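Local coordinates for putative Glycerophosphoryl diester phosphodiesterase (Silicibacter pomeroyi, PDB 3L12), which belongs to the glycerophosphoryl diester phosphodiesterase family, folds as a TIM barrel and carries a magnesium ion, at residues R284-G289 against I306-S311; A240-G245 against H265-I270. All blocks are in the same frame, centred on the assembly; numbering follows the deposited sequence. Where two conformers were deposited one is given.

Interaction 1: R284-G289 against I306-S311; sequences RMATTG and IDMGLS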
loop_
_atom_site.group_PDB
_atom_site.type_symbol
_atom_site.label_atom_id
_atom_site.label_comp_id
_atom_site.label_asym_id
_atom_site.label_seq_id
_atom_site.Cartn_x
_atom_site.Cartn_y
_atom_site.Cartn_z
ATOM N N ARG A 284 -7.381 -21.767 -3.428
ATOM C CA ARG A 284 -7.848 -22.783 -4.388
ATOM C C ARG A 284 -7.072 -22.680 -5.701
ATOM O O ARG A 284 -6.676 -23.727 -6.256
ATOM C CB ARG A 284 -9.358 -22.653 -4.653
ATOM C CG ARG A 284 -9.906 -23.769 -5.507
ATOM C CD ARG A 284 -11.401 -23.738 -5.608
ATOM N NE ARG A 284 -11.871 -22.610 -6.408
ATOM C CZ ARG A 284 -12.311 -21.453 -5.923
ATOM N NH1 ARG A 284 -12.393 -21.233 -4.610
ATOM N NH2 ARG A 284 -12.677 -20.492 -6.769
HETATM N N MSE A 285 -6.805 -21.450 -6.168
HETATM C CA MSE A 285 -6.066 -21.278 -7.409
HETATM C C MSE A 285 -4.620 -21.766 -7.268
HETATM O O MSE A 285 -4.122 -22.440 -8.147
HETATM C CB MSE A 285 -6.078 -19.828 -7.941
HETATM C CG MSE A 285 -7.384 -19.344 -8.445
HETATM SE SE MSE A 285 -8.148 -20.452 -9.893
HETATM C CE MSE A 285 -9.198 -21.657 -8.863
ATOM N N ALA A 286 -3.968 -21.444 -6.144
ATOM C CA ALA A 286 -2.630 -21.975 -5.896
ATOM C C ALA A 286 -2.621 -23.514 -5.964
ATOM O O ALA A 286 -1.704 -24.110 -6.544
ATOM C CB ALA A 286 -2.038 -21.447 -4.546
ATOM N N THR A 287 -3.573 -24.159 -5.290
ATOM C CA THR A 287 -3.660 -25.623 -5.238
ATOM C C THR A 287 -3.845 -26.277 -6.613
ATOM O O THR A 287 -3.400 -27.386 -6.896
ATOM C CB THR A 287 -4.838 -26.043 -4.333
ATOM O OG1 THR A 287 -4.632 -25.507 -3.022
ATOM C CG2 THR A 287 -4.986 -27.549 -4.211
ATOM N N THR A 288 -4.643 -25.407 -7.881
ATOM C CA THR A 288 -4.887 -25.933 -9.196
ATOM C C THR A 288 -3.560 -26.079 -9.917
ATOM O O THR A 288 -3.467 -26.776 -10.923
ATOM C CB THR A 288 -5.806 -25.042 -10.029
ATOM O OG1 THR A 288 -5.147 -23.801 -10.275
ATOM C CG2 THR A 288 -7.120 -24.810 -9.306
ATOM N N GLY A 289 -2.515 -25.421 -9.440
ATOM C CA GLY A 289 -1.279 -25.509 -10.196
ATOM C C GLY A 289 -1.079 -24.408 -11.257
ATOM O O GLY A 289 -0.201 -24.522 -12.060
ATOM N N ILE A 306 2.984 -17.750 1.203
ATOM C CA ILE A 306 3.908 -18.079 2.284
ATOM C C ILE A 306 3.301 -19.100 3.268
ATOM O O ILE A 306 3.963 -20.019 3.697
ATOM C CB ILE A 306 4.334 -16.794 3.079
ATOM C CG1 ILE A 306 5.200 -15.844 2.240
ATOM C CG2 ILE A 306 5.012 -17.153 4.404
ATOM C CD1 ILE A 306 6.465 -16.436 1.680
ATOM N N ASP A 307 2.030 -18.931 3.613
ATOM C CA ASP A 307 1.350 -19.864 4.487
ATOM C C ASP A 307 1.323 -21.308 3.893
ATOM O O ASP A 307 1.358 -22.317 4.625
ATOM C CB ASP A 307 -0.081 -19.416 4.731
ATOM C CG ASP A 307 -0.781 -20.349 5.705
ATOM O OD1 ASP A 307 -0.467 -20.253 6.920
ATOM O OD2 ASP A 307 -1.545 -21.250 5.232
HETATM N N MSE A 308 1.294 -21.375 2.573
HETATM C CA MSE A 308 1.340 -22.642 1.813
HETATM C C MSE A 308 2.743 -23.126 1.515
HETATM O O MSE A 308 2.926 -24.134 0.829
HETATM C CB MSE A 308 0.566 -22.493 0.448
HETATM C CG MSE A 308 -0.864 -22.158 0.692
HETATM SE SE MSE A 308 -1.862 -21.822 -0.919
HETATM C CE MSE A 308 -1.967 -23.599 -1.677
ATOM N N GLY A 309 3.752 -22.472 2.067
ATOM C CA GLY A 309 5.131 -22.859 1.845
ATOM C C GLY A 309 5.705 -22.545 0.485
ATOM O O GLY A 309 6.760 -23.092 0.137
ATOM N N LEU A 310 5.020 -21.690 -0.273
ATOM C CA LEU A 310 5.401 -21.339 -1.633
ATOM C C LEU A 310 6.049 -19.944 -1.633
ATOM O O LEU A 310 6.097 -19.256 -0.620
ATOM C CB LEU A 310 4.173 -21.359 -2.533
ATOM C CG LEU A 310 3.405 -22.704 -2.610
ATOM C CD1 LEU A 310 2.027 -22.582 -3.262
ATOM C CD2 LEU A 310 4.255 -23.771 -3.282
ATOM N N SER A 311 6.520 -19.528 -2.805
ATOM C CA SER A 311 7.056 -18.196 -2.970
ATOM C C SER A 311 6.714 -17.745 -4.385
ATOM O O SER A 311 6.145 -18.502 -5.172
ATOM C CB SER A 311 8.557 -18.236 -2.737
ATOM O OG SER A 311 9.206 -19.002 -3.732
#
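The selenomethionine side chain of M308 reaches across from the end of helix 298-307 and sets its tip against A286 on helix 279-288, a long, flexible side chain laid against a single methyl between the last two helices round the outside of the TIM barrel. The tight part is here. A286 CB lies 3.6 Å from M308 CE and 3.7 Å from M308 SE, so the one methyl meets both atoms at the end of the long chain. M308 achieves this reach with CG anti to its carbonyl carbon (chi1 -61°) and an extended second torsion; a bend at the third (71°) then turns the terminal methyl so that CE as well as SE faces A286 CB. L310 follows more loosely, with its CD1 4.4 Å from A286 CB. The helix ends in a Schellman motif between the two side chains: G309, with positive phi, closes it through bonds from G309 N to I306 O and from L310 N to L305 O. L305 itself packs on both A286 and L310, backing the buried side of the contact.

Toward solvent the packing thins. T287, which is exposed, crosses M308 at about a right angle, but its OG1 at 3.5 Å from M308 CE belongs to one of two deposited conformers and is a less certain neighbour. That hydroxyl has its polar partner in the carbonyl of R283, within its own helix. The carbonyl of D307 accepts a hydrogen bond from R108 of the second subunit. With methyls and selenium doing most of the touching and only 129 Å² buried, the two segments meet by dispersion and shape; the directional polar bonds of T287 and D307 go to partners beyond them, and the R283-D307 salt bridge ties the same two helices together.

Interaction 2: A240-G245 against H265-I270; sequences AVASAG and HDLGLI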
loop_
_atom_site.group_PDB
_atom_site.type_symbol
_atom_site.label_atom_id
_atom_site.label_comp_id
_atom_site.label_asym_id
_atom_site.label_seq_id
_atom_site.Cartn_x
_atom_site.Cartn_y
_atom_site.Cartn_z
ATOM N N ALA A 240 -7.671 -23.998 -28.247
ATOM C CA ALA A 240 -7.903 -22.849 -29.109
ATOM C C ALA A 240 -6.739 -21.853 -29.045
ATOM O O ALA A 240 -6.315 -21.287 -30.059
ATOM C CB ALA A 240 -9.215 -22.150 -28.722
ATOM N N VAL A 241 -6.238 -21.629 -27.828
ATOM C CA VAL A 241 -5.117 -20.707 -27.616
ATOM C C VAL A 241 -3.806 -21.272 -28.198
ATOM O O VAL A 241 -3.100 -20.557 -28.911
ATOM C CB VAL A 241 -4.966 -20.367 -26.108
ATOM C CG1 VAL A 241 -3.678 -19.629 -25.848
ATOM C CG2 VAL A 241 -6.160 -19.554 -25.654
ATOM N N ALA A 242 -3.498 -22.541 -27.932
ATOM C CA ALA A 242 -2.294 -23.165 -28.505
ATOM C C ALA A 242 -2.383 -23.113 -30.032
ATOM O O ALA A 242 -1.415 -22.744 -30.719
ATOM C CB ALA A 242 -2.127 -24.621 -28.031
ATOM N N SER A 243 -3.550 -23.464 -30.575
ATOM C CA SER A 243 -3.744 -23.432 -32.047
ATOM C C SER A 243 -3.599 -22.031 -32.656
ATOM O O SER A 243 -3.089 -21.919 -33.781
ATOM C CB SER A 243 -5.093 -24.038 -32.457
ATOM O OG SER A 243 -5.091 -25.433 -32.218
ATOM N N ALA A 244 -4.026 -20.993 -31.926
ATOM C CA ALA A 244 -3.898 -19.605 -32.365
ATOM C C ALA A 244 -2.438 -19.120 -32.354
ATOM O O ALA A 244 -2.130 -18.118 -33.007
ATOM C CB ALA A 244 -4.750 -18.696 -31.539
ATOM N N GLY A 245 -1.567 -19.816 -31.621
ATOM C CA GLY A 245 -0.149 -19.489 -31.517
ATOM C C GLY A 245 0.219 -18.750 -30.238
ATOM O O GLY A 245 1.267 -18.119 -30.158
ATOM N N HIS A 265 -1.000 -27.033 -19.611
ATOM C CA HIS A 265 0.417 -27.343 -19.414
ATOM C C HIS A 265 0.934 -28.414 -20.375
ATOM O O HIS A 265 2.060 -28.317 -20.872
ATOM C CB HIS A 265 0.697 -27.803 -17.997
ATOM C CG HIS A 265 0.657 -26.681 -17.026
ATOM N ND1 HIS A 265 0.384 -26.854 -15.686
ATOM C CD2 HIS A 265 0.783 -25.343 -17.221
ATOM C CE1 HIS A 265 0.431 -25.676 -15.086
ATOM N NE2 HIS A 265 0.620 -24.741 -15.999
ATOM N N ASP A 266 0.113 -29.417 -20.600
ATOM C CA ASP A 266 0.410 -30.453 -21.588
ATOM C C ASP A 266 0.612 -29.852 -22.998
ATOM O O ASP A 266 1.411 -30.360 -23.774
ATOM C CB ASP A 266 -0.732 -31.464 -21.651
ATOM C CG ASP A 266 -0.750 -32.447 -20.477
ATOM O OD1 ASP A 266 0.282 -32.675 -19.775
ATOM O OD2 ASP A 266 -1.844 -33.028 -20.275
ATOM N N LEU A 267 -0.138 -28.800 -23.329
ATOM C CA LEU A 267 -0.009 -28.101 -24.620
ATOM C C LEU A 267 1.154 -27.105 -24.624
ATOM O O LEU A 267 1.359 -26.418 -25.609
ATOM C CB LEU A 267 -1.318 -27.398 -24.978
ATOM C CG LEU A 267 -2.505 -28.286 -25.333
ATOM C CD1 LEU A 267 -3.836 -27.566 -25.288
ATOM C CD2 LEU A 267 -2.285 -28.922 -26.739
ATOM N N GLY A 268 1.891 -27.020 -23.527
ATOM C CA GLY A 268 3.037 -26.120 -23.399
ATOM C C GLY A 268 2.711 -24.674 -23.018
ATOM O O GLY A 268 3.564 -23.802 -23.165
ATOM N N LEU A 269 1.489 -24.418 -22.560
ATOM C CA LEU A 269 1.068 -23.034 -22.237
ATOM C C LEU A 269 1.324 -22.709 -20.792
ATOM O O LEU A 269 1.397 -23.610 -19.940
ATOM C CB LEU A 269 -0.429 -22.862 -22.508
ATOM C CG LEU A 269 -0.953 -23.140 -23.901
ATOM C CD1 LEU A 269 -2.488 -23.225 -23.987
ATOM C CD2 LEU A 269 -0.381 -22.096 -24.890
ATOM N N ILE A 270 1.491 -21.412 -20.522
ATOM C CA ILE A 270 1.567 -20.878 -19.152
ATOM C C ILE A 270 0.132 -20.434 -18.821
ATOM O O ILE A 270 -0.536 -19.914 -19.710
ATOM C CB ILE A 270 2.589 -19.754 -19.071
ATOM C CG1 ILE A 270 4.010 -20.327 -19.153
ATOM C CG2 ILE A 270 2.401 -18.914 -17.770
ATOM C CD1 ILE A 270 5.161 -19.256 -19.239
#
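L267 meets A242 through the roots of their side chains, the two CB atoms standing 4.2 Å apart where the backbones come nearest. Its branches run on along helix 237-244 to touch P238 and Q239, so L267 covers the outer part of the contact. G268 adds nothing to the contact surface; its positive phi ends helix 258-266 in a Schellman motif, with G268 N bonded to H265 O at 3.0 Å, ahead of the next strand. This is the return half of a beta-alpha-beta crossover: strand 248-251, helix 258-266 and strand 270-273 form one such unit of the TIM barrel, and helix 237-244 belongs to the unit before it.

L269, now buried, makes the deeper contact. With CG anti to its carbonyl carbon (chi1 -58°), it sends CD1 against the flank of the helix, 4.1 Å from A242 N and 4.3 Å from A242 CB. The same methyl also meets V241, whose CG1, placed anti to its own backbone N (chi1 170°), lies 4.2 Å from L269 CD1. V241 in turn packs on W190 and Y207, which carries the apolar layer on to helix 190-199 and strand 205-209. At I270 the chain enters strand 270-273, and its backbone hydrogen-bonds to Q247 and W249, pairing it with the parallel strand 248-251.

How the interactions relate
Interactions 1 and 2 are variants of one solution, a helix C-terminus packed beside that of a neighbouring barrel helix, with glycine Schellman motifs at G245, G268, G289 and G309. The closest CA atoms are 8.7 Å apart for A286 and M308 in interaction 1, but 6.7 Å for A242 and L267 in interaction 2. The two follow in series along the chain, their centres 23 Å apart, yet they touch: G289 O lies 3.3 Å from H265 CE1, while H265 NE2 is hydrogen-bonded to D291. Both lie on the periphery, about 20 to 22 Å from the centre of the chain, and neither supplies the magnesium ligands, E50, D52 and E149.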